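Local coordinates for kelch domain-containing protein (Colletotrichum graminicola M1.001, PDB 5C86), which probably oxidises alcohols at a copper centre, as a fungal member of the galactose oxidase and glyoxal oxidase family, at residues A[176-181]-A[243-248]; A[216-221]-A[253-258]. One frame throughout, in Å; residues are numbered along the deposited sequence. Where two conformers were deposited one is given.

Contact 1: residues A[176-181]-A[243-248]; sequences DSHAWL and KGYTGY
The backbones at His-178 and Tyr-245 are both irregular loop, their CA atoms 10.1 Å apart, and His-178 has a left-handed backbone conformation. Between the two segments, only these two side chains touch. His-178 NE2 and Tyr-245 OH are 2.7 Å apart in a hydrogen bond in which either may be the donor. Each partner lies near the plane of the other's ring. The rings meet rim to rim, neither over the face of the other, with centroids 5.5 Å apart and planes at 42°. Next to the bond, His-178 CD2 lies 3.5 Å from Tyr-245 CE2. Tyr-245 CG stands anti to the backbone N (chi1 -152°), which sends the phenol out of its own loop toward the histidine. Tyr-245 OH has a second hydrogen-bond partner in Tyr-334 OH, so two groups hold this buried hydroxyl. Phe-174 meets the Tyr-245 ring edge-to-face. The His-178 ring also meets that of Tyr-120. Tyr-245 sits close to Tyr-120 and His-178 to His-423, which bind copper in the metal-loaded protein; the metal is absent here. The pair is consistent with a second shell around the copper site of a galactose oxidase-like enzyme, built from loops of its beta-propeller.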
ATOM      1  N   ASP A 176     -17.651  -7.471  -3.394  1.00 14.38           N
ATOM      2  CA  ASP A 176     -16.732  -8.324  -2.680  1.00 14.78           C
ATOM      3  C   ASP A 176     -15.288  -7.922  -2.903  1.00 15.45           C
ATOM      4  O   ASP A 176     -14.386  -8.684  -2.529  1.00 17.61           O
ATOM      5  CB  ASP A 176     -16.934  -9.735  -3.212  1.00 16.16           C
ATOM      6  CG  ASP A 176     -16.647  -9.869  -4.725  1.00 18.16           C
ATOM      7  OD1 ASP A 176     -16.522  -8.843  -5.529  1.00 18.58           O
ATOM      8  OD2 ASP A 176     -16.591 -11.067  -5.172  1.00 23.21           O
ATOM      9  N   SER A 177     -15.021  -6.780  -3.514  1.00 13.76           N
ATOM     10  CA  SER A 177     -13.668  -6.498  -4.031  1.00 13.47           C
ATOM     11  C   SER A 177     -12.982  -5.383  -3.202  1.00 11.53           C
ATOM     12  O   SER A 177     -13.664  -4.640  -2.427  1.00 12.51           O
ATOM     13  CB  SER A 177     -13.787  -6.101  -5.479  1.00 16.19           C
ATOM     14  OG  SER A 177     -14.311  -7.271  -6.160  1.00 15.99           O
ATOM     15  N   HIS A 178     -11.678  -5.232  -3.401  1.00 11.06           N
ATOM     16  CA  HIS A 178     -10.854  -4.219  -2.745  1.00 10.77           C
ATOM     17  C   HIS A 178     -11.049  -4.222  -1.223  1.00 10.58           C
ATOM     18  O   HIS A 178     -11.085  -3.151  -0.603  1.00 11.77           O
ATOM     19  CB  HIS A 178     -11.089  -2.822  -3.304  1.00 10.86           C
ATOM     20  CG  HIS A 178     -11.049  -2.739  -4.787  1.00 10.98           C
ATOM     21  ND1 HIS A 178     -10.100  -3.322  -5.578  1.00 12.16           N
ATOM     22  CD2 HIS A 178     -11.907  -2.120  -5.611  1.00 12.58           C
ATOM     23  CE1 HIS A 178     -10.319  -2.982  -6.831  1.00 13.27           C
ATOM     24  NE2 HIS A 178     -11.447  -2.308  -6.892  1.00 12.66           N
ATOM     25  N   ALA A 179     -11.137  -5.386  -0.618  1.00 11.54           N
ATOM     26  CA  ALA A 179     -11.218  -5.432   0.840  1.00 10.55           C
ATOM     27  C   ALA A 179     -10.025  -4.730   1.519  1.00 11.05           C
ATOM     28  O   ALA A 179      -8.858  -4.773   1.003  1.00 12.04           O
ATOM     29  CB  ALA A 179     -11.301  -6.856   1.323  1.00 13.76           C
ATOM     30  N   TRP A 180     -10.312  -4.084   2.647  1.00 10.72           N
ATOM     31  CA  TRP A 180      -9.285  -3.380   3.435  1.00 10.87           C
ATOM     32  C   TRP A 180      -8.621  -4.443   4.372  1.00 12.17           C
ATOM     33  O   TRP A 180      -8.907  -4.485   5.535  1.00 13.00           O
ATOM     34  CB  TRP A 180      -9.893  -2.255   4.218  1.00 11.28           C
ATOM     35  CG  TRP A 180     -10.640  -1.219   3.490  1.00 10.91           C
ATOM     36  CD1 TRP A 180     -10.880  -1.124   2.149  1.00 11.20           C
ATOM     37  CD2 TRP A 180     -11.369  -0.181   4.086  1.00 10.99           C
ATOM     38  NE1 TRP A 180     -11.636  -0.029   1.859  1.00 11.03           N
ATOM     39  CE2 TRP A 180     -11.994   0.574   3.053  1.00 11.59           C
ATOM     40  CE3 TRP A 180     -11.539   0.242   5.408  1.00 11.33           C
ATOM     41  CZ2 TRP A 180     -12.746   1.731   3.324  1.00 11.30           C
ATOM     42  CZ3 TRP A 180     -12.281   1.372   5.657  1.00 11.48           C
ATOM     43  CH2 TRP A 180     -12.891   2.093   4.661  1.00 11.82           C
ATOM     44  N   LEU A 181      -7.754  -5.258   3.845  1.00 11.69           N
ATOM     45  CA  LEU A 181      -7.134  -6.360   4.600  1.00 12.09           C
ATOM     46  C   LEU A 181      -5.882  -5.912   5.364  1.00 12.41           C
ATOM     47  O   LEU A 181      -4.975  -5.234   4.820  1.00 12.75           O
ATOM     48  CB  LEU A 181      -6.729  -7.441   3.692  1.00 12.54           C
ATOM     49  CG  LEU A 181      -7.798  -8.104   2.788  1.00 13.21           C
ATOM     50  CD1 LEU A 181      -7.205  -9.244   1.999  1.00 14.09           C
ATOM     51  CD2 LEU A 181      -8.964  -8.572   3.627  1.00 13.97           C
ATOM     52  N   LYS A 243     -20.919   4.439  -0.978  1.00 14.01           N
ATOM     53  CA  LYS A 243     -21.842   3.314  -0.711  1.00 15.33           C
ATOM     54  C   LYS A 243     -21.971   2.316  -1.831  1.00 13.73           C
ATOM     55  O   LYS A 243     -22.461   1.227  -1.641  1.00 15.58           O
ATOM     56  CB  LYS A 243     -23.232   3.845  -0.356  1.00 19.02           C
ATOM     57  CG  LYS A 243     -23.367   4.521   0.946  1.00 21.73           C
ATOM     58  CD  LYS A 243     -24.845   4.960   1.158  0.80 23.65           C
ATOM     59  CE  LYS A 243     -25.122   6.294   0.519  0.70 25.56           C
ATOM     60  NZ  LYS A 243     -26.590   6.561   0.630  0.55 29.26           N
ATOM     61  N   GLY A 244     -21.420   2.638  -2.994  1.00 12.48           N
ATOM     62  CA  GLY A 244     -21.238   1.740  -4.085  1.00 13.67           C
ATOM     63  C   GLY A 244     -19.985   2.051  -4.846  1.00 13.84           C
ATOM     64  O   GLY A 244     -19.438   3.130  -4.694  1.00 15.27           O
ATOM     65  N   TYR A 245     -19.605   1.136  -5.706  1.00 13.51           N
ATOM     66  CA  TYR A 245     -18.405   1.336  -6.558  1.00 14.93           C
ATOM     67  C   TYR A 245     -18.502   2.603  -7.377  1.00 14.11           C
ATOM     68  O   TYR A 245     -17.532   3.346  -7.555  1.00 14.39           O
ATOM     69  CB  TYR A 245     -18.156   0.096  -7.423  1.00 14.32           C
ATOM     70  CG  TYR A 245     -16.732  -0.153  -7.828  1.00 14.96           C
ATOM     71  CD1 TYR A 245     -16.076   0.607  -8.805  1.00 15.47           C
ATOM     72  CD2 TYR A 245     -16.021  -1.145  -7.243  1.00 13.65           C
ATOM     73  CE1 TYR A 245     -14.729   0.366  -9.091  1.00 16.01           C
ATOM     74  CE2 TYR A 245     -14.724  -1.422  -7.534  1.00 14.05           C
ATOM     75  CZ  TYR A 245     -14.047  -0.667  -8.449  1.00 13.44           C
ATOM     76  OH  TYR A 245     -12.741  -0.893  -8.771  1.00 13.49           O
ATOM     77  N   THR A 246     -19.707   2.867  -7.901  1.00 14.51           N
ATOM     78  CA  THR A 246     -19.987   4.075  -8.648  1.00 13.58           C
ATOM     79  C   THR A 246     -21.369   4.540  -8.308  1.00 14.73           C
ATOM     80  O   THR A 246     -22.196   3.828  -7.705  1.00 15.21           O
ATOM     81  CB  THR A 246     -19.945   3.864 -10.188  1.00 14.47           C
ATOM     82  OG1 THR A 246     -20.967   2.933 -10.560  1.00 15.39           O
ATOM     83  CG2 THR A 246     -18.614   3.379 -10.647  1.00 14.88           C
ATOM     84  N   GLY A 247     -21.596   5.748  -8.696  1.00 14.32           N
ATOM     85  CA  GLY A 247     -22.948   6.312  -8.654  1.00 16.48           C
ATOM     86  C   GLY A 247     -23.339   7.113  -7.434  1.00 17.43           C
ATOM     87  O   GLY A 247     -24.405   7.754  -7.429  1.00 18.55           O
ATOM     88  N   TYR A 248     -22.520   7.111  -6.409  1.00 16.02           N
ATOM     89  CA  TYR A 248     -22.774   7.875  -5.201  1.00 15.68           C
ATOM     90  C   TYR A 248     -21.705   8.902  -4.974  1.00 15.61           C
ATOM     91  O   TYR A 248     -20.599   8.795  -5.467  1.00 14.86           O
ATOM     92  CB  TYR A 248     -22.723   6.930  -4.017  1.00 17.35           C
ATOM     93  CG  TYR A 248     -23.818   5.907  -4.004  1.00 20.58           C
ATOM     94  CD1 TYR A 248     -25.052   6.226  -3.433  1.00 24.29           C
ATOM     95  CD2 TYR A 248     -23.664   4.709  -4.605  1.00 22.81           C
ATOM     96  CE1 TYR A 248     -26.082   5.293  -3.429  1.00 25.30           C
ATOM     97  CE2 TYR A 248     -24.670   3.755  -4.593  1.00 24.96           C
ATOM     98  CZ  TYR A 248     -25.873   4.085  -4.031  1.00 26.82           C
ATOM     99  OH  TYR A 248     -26.865   3.153  -4.033  1.00 37.32           O
TER

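Contact 2: residues A[216-221]-A[253-258]; sequences GTDEDS and NAHILT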
ATOM      1  N   GLY A 216     -17.905   1.861  13.428  1.00 17.04           N
ATOM      2  CA  GLY A 216     -18.660   2.997  13.986  1.00 18.77           C
ATOM      3  C   GLY A 216     -20.011   3.184  13.354  1.00 17.57           C
ATOM      4  O   GLY A 216     -20.700   2.204  13.145  1.00 21.27           O
ATOM      5  N   THR A 217     -20.368   4.426  13.047  1.00 18.78           N
ATOM      6  CA  THR A 217     -21.577   4.693  12.301  1.00 21.79           C
ATOM      7  C   THR A 217     -21.280   4.936  10.827  1.00 19.84           C
ATOM      8  O   THR A 217     -22.078   5.487  10.121  1.00 21.65           O
ATOM      9  CB  THR A 217     -22.271   5.977  12.814  1.00 24.27           C
ATOM     10  OG1 THR A 217     -21.323   7.077  12.756  1.00 24.88           O
ATOM     11  CG2 THR A 217     -22.754   5.683  14.222  1.00 27.77           C
ATOM     12  N   ASP A 218     -20.104   4.522  10.348  1.00 19.37           N
ATOM     13  CA  ASP A 218     -19.804   4.695   8.899  1.00 18.03           C
ATOM     14  C   ASP A 218     -20.718   3.861   8.038  1.00 16.58           C
ATOM     15  O   ASP A 218     -21.318   2.813   8.464  1.00 17.96           O
ATOM     16  CB  ASP A 218     -18.333   4.290   8.640  1.00 17.75           C
ATOM     17  CG  ASP A 218     -17.726   4.911   7.385  1.00 17.39           C
ATOM     18  OD1 ASP A 218     -18.285   5.911   6.865  1.00 18.58           O
ATOM     19  OD2 ASP A 218     -16.635   4.380   6.942  1.00 16.16           O
ATOM     20  N   GLU A 219     -20.865   4.336   6.822  1.00 17.09           N
ATOM     21  CA  GLU A 219     -21.545   3.588   5.766  1.00 17.91           C
ATOM     22  C   GLU A 219     -20.525   2.717   4.992  1.00 15.67           C
ATOM     23  O   GLU A 219     -19.321   2.865   5.123  1.00 15.90           O
ATOM     24  CB  GLU A 219     -22.291   4.524   4.789  1.00 21.42           C
ATOM     25  CG  GLU A 219     -23.428   5.407   5.344  0.70 24.23           C
ATOM     26  CD  GLU A 219     -24.448   4.653   6.176  0.55 27.03           C
ATOM     27  OE1 GLU A 219     -24.751   3.450   5.918  0.50 28.66           O
ATOM     28  OE2 GLU A 219     -24.955   5.273   7.127  0.40 32.99           O
ATOM     29  N   ASP A 220     -21.017   1.846   4.153  1.00 14.50           N
ATOM     30  CA  ASP A 220     -20.168   1.123   3.231  1.00 14.78           C
ATOM     31  C   ASP A 220     -19.339   2.155   2.400  1.00 14.44           C
ATOM     32  O   ASP A 220     -19.821   3.248   2.031  1.00 12.93           O
ATOM     33  CB  ASP A 220     -21.011   0.365   2.253  1.00 15.73           C
ATOM     34  CG  ASP A 220     -21.707  -0.839   2.874  1.00 16.76           C
ATOM     35  OD1 ASP A 220     -21.372  -1.307   3.984  1.00 17.93           O
ATOM     36  OD2 ASP A 220     -22.567  -1.419   2.157  1.00 18.57           O
ATOM     37  N   SER A 221     -18.040   1.811   2.164  1.00 12.59           N
ATOM     38  CA  SER A 221     -17.072   2.823   1.732  1.00 12.60           C
ATOM     39  C   SER A 221     -16.125   2.210   0.703  1.00 11.02           C
ATOM     40  O   SER A 221     -14.904   2.250   0.838  1.00 11.27           O
ATOM     41  CB  SER A 221     -16.248   3.257   2.955  1.00 13.30           C
ATOM     42  OG  SER A 221     -17.012   4.016   3.872  1.00 12.75           O
ATOM     43  N   ASN A 253     -15.535  10.976   5.551  1.00 12.46           N
ATOM     44  CA  ASN A 253     -15.518  10.376   6.879  1.00 13.03           C
ATOM     45  C   ASN A 253     -14.137   9.824   7.188  1.00 12.30           C
ATOM     46  O   ASN A 253     -13.454   9.235   6.359  1.00 12.99           O
ATOM     47  CB  ASN A 253     -16.535   9.256   7.017  1.00 13.82           C
ATOM     48  CG  ASN A 253     -17.976   9.726   6.942  1.00 14.76           C
ATOM     49  OD1 ASN A 253     -18.292  10.904   7.038  1.00 18.82           O
ATOM     50  ND2 ASN A 253     -18.834   8.799   6.821  1.00 19.72           N
ATOM     51  N   ALA A 254     -13.709   9.982   8.435  1.00 11.99           N
ATOM     52  CA  ALA A 254     -12.326   9.692   8.909  1.00 12.36           C
ATOM     53  C   ALA A 254     -12.494   8.925  10.256  1.00 12.93           C
ATOM     54  O   ALA A 254     -13.191   9.402  11.157  1.00 14.48           O
ATOM     55  CB  ALA A 254     -11.547  10.900   9.048  1.00 13.22           C
ATOM     56  N   HIS A 255     -11.814   7.810  10.392  1.00 12.49           N
ATOM     57  CA  HIS A 255     -11.872   6.959  11.604  1.00 14.27           C
ATOM     58  C   HIS A 255     -10.492   6.442  11.937  1.00 14.46           C
ATOM     59  O   HIS A 255      -9.617   6.299  11.052  1.00 12.40           O
ATOM     60  CB  HIS A 255     -12.784   5.759  11.488  1.00 15.21           C
ATOM     61  CG  HIS A 255     -14.209   6.108  11.303  1.00 14.81           C
ATOM     62  ND1 HIS A 255     -14.759   6.475  10.080  1.00 16.31           N
ATOM     63  CD2 HIS A 255     -15.215   6.212  12.216  1.00 17.44           C
ATOM     64  CE1 HIS A 255     -16.053   6.754  10.253  1.00 19.40           C
ATOM     65  NE2 HIS A 255     -16.351   6.601  11.539  1.00 17.28           N
ATOM     66  N   ILE A 256     -10.231   6.235  13.236  0.59 12.87           N
ATOM     67  CA  ILE A 256      -9.104   5.445  13.690  0.59 13.07           C
ATOM     68  C   ILE A 256      -9.615   4.188  14.355  0.59 13.11           C
ATOM     69  O   ILE A 256     -10.429   4.284  15.269  0.59 13.39           O
ATOM     70  CB  ILE A 256      -8.190   6.244  14.664  0.59 12.98           C
ATOM     71  CG1 ILE A 256      -7.419   7.366  13.969  0.59 13.10           C
ATOM     72  CG2 ILE A 256      -7.268   5.270  15.441  0.59 13.41           C
ATOM     73  CD1 ILE A 256      -6.785   8.368  14.940  0.59 13.69           C
ATOM     74  N   LEU A 257      -9.132   3.045  13.903  1.00 12.28           N
ATOM     75  CA  LEU A 257      -9.434   1.712  14.410  1.00 14.17           C
ATOM     76  C   LEU A 257      -8.308   1.294  15.295  1.00 14.53           C
ATOM     77  O   LEU A 257      -7.096   1.556  14.967  1.00 13.62           O
ATOM     78  CB  LEU A 257      -9.563   0.684  13.286  1.00 13.67           C
ATOM     79  CG  LEU A 257     -10.367   1.037  12.055  1.00 17.05           C
ATOM     80  CD1 LEU A 257     -10.560  -0.162  11.147  1.00 17.95           C
ATOM     81  CD2 LEU A 257     -11.600   1.812  12.189  1.00 18.92           C
ATOM     82  N   THR A 258      -8.614   0.642  16.461  1.00 13.76           N
ATOM     83  CA  THR A 258      -7.561   0.152  17.329  1.00 15.05           C
ATOM     84  C   THR A 258      -7.795  -1.316  17.535  1.00 14.90           C
ATOM     85  O   THR A 258      -8.862  -1.694  18.013  1.00 17.62           O
ATOM     86  CB  THR A 258      -7.561   0.908  18.702  1.00 16.62           C
ATOM     87  OG1 THR A 258      -7.425   2.324  18.530  1.00 17.80           O
ATOM     88  CG2 THR A 258      -6.416   0.429  19.564  1.00 19.53           C
TER
HETATM   89  O   HOH W   1     -18.546   6.487  13.233  1.00 25.68           O
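Water 1 is gripped from both segments, near the place where Asp-218 packs against His-255. It accepts a hydrogen bond from Thr-217 N at 2.8 Å. It also bonds to His-255 NE2 at 2.8 Å, at the edge of the imidazole and in its plane, with the direction undecided. The direct polar link is made by Asn-253. Its ND2 donates to Asp-218 OD1 over 2.9 Å, with a nearly straight N-H...O angle of 167°. The oxygen lies in the amide plane and is met almost along its C-O axis. Carboxylate and amide planes are turned 61° from each other. Asp-218 CG is anti to the backbone N (chi1 -157°), which carries the carboxylate over to the asparagine. Asp-218 CB then rests 3.7 Å from His-255 CE1, a plain van der Waals contact. The second carboxylate oxygen, Asp-218 OD2, forms a salt bridge with Arg-215. At the other end of the amide, Asn-253 OD1 accepts from Asn-273 ND2, which fixes the rotation of the group. The buried Asp-218 carboxylate thus has an amide on one oxygen and a guanidinium on the other. That pairing probably favours its ionised form. His-255 ND1 stands 4.2 Å from Asp-218 OD2, so the carboxylate may also raise the basicity of the imidazole.

Overall arrangement
From the N terminus, 176-181 comes first and ends on the first residue of strand 181-183, which opens one four-stranded blade. The segment 216-221 follows strand 208-214, the last of that blade, and leads toward the next. Segments 243-248 and 253-258 belong to this next blade, as the loop after strand 235-239 and the strand that follows it. Contact 1 closes a loop of 61 residues and contact 2 one of 31. The two cross, because 216-221 lies inside the first loop and 253-258 beyond it. Their centres are about 14 Å apart, and they meet where Trp-180 CZ2 packs 3.3 Å from Ser-221 O. Together they tie consecutive propeller blades, contact 1 beside the copper site and contact 2 away from it.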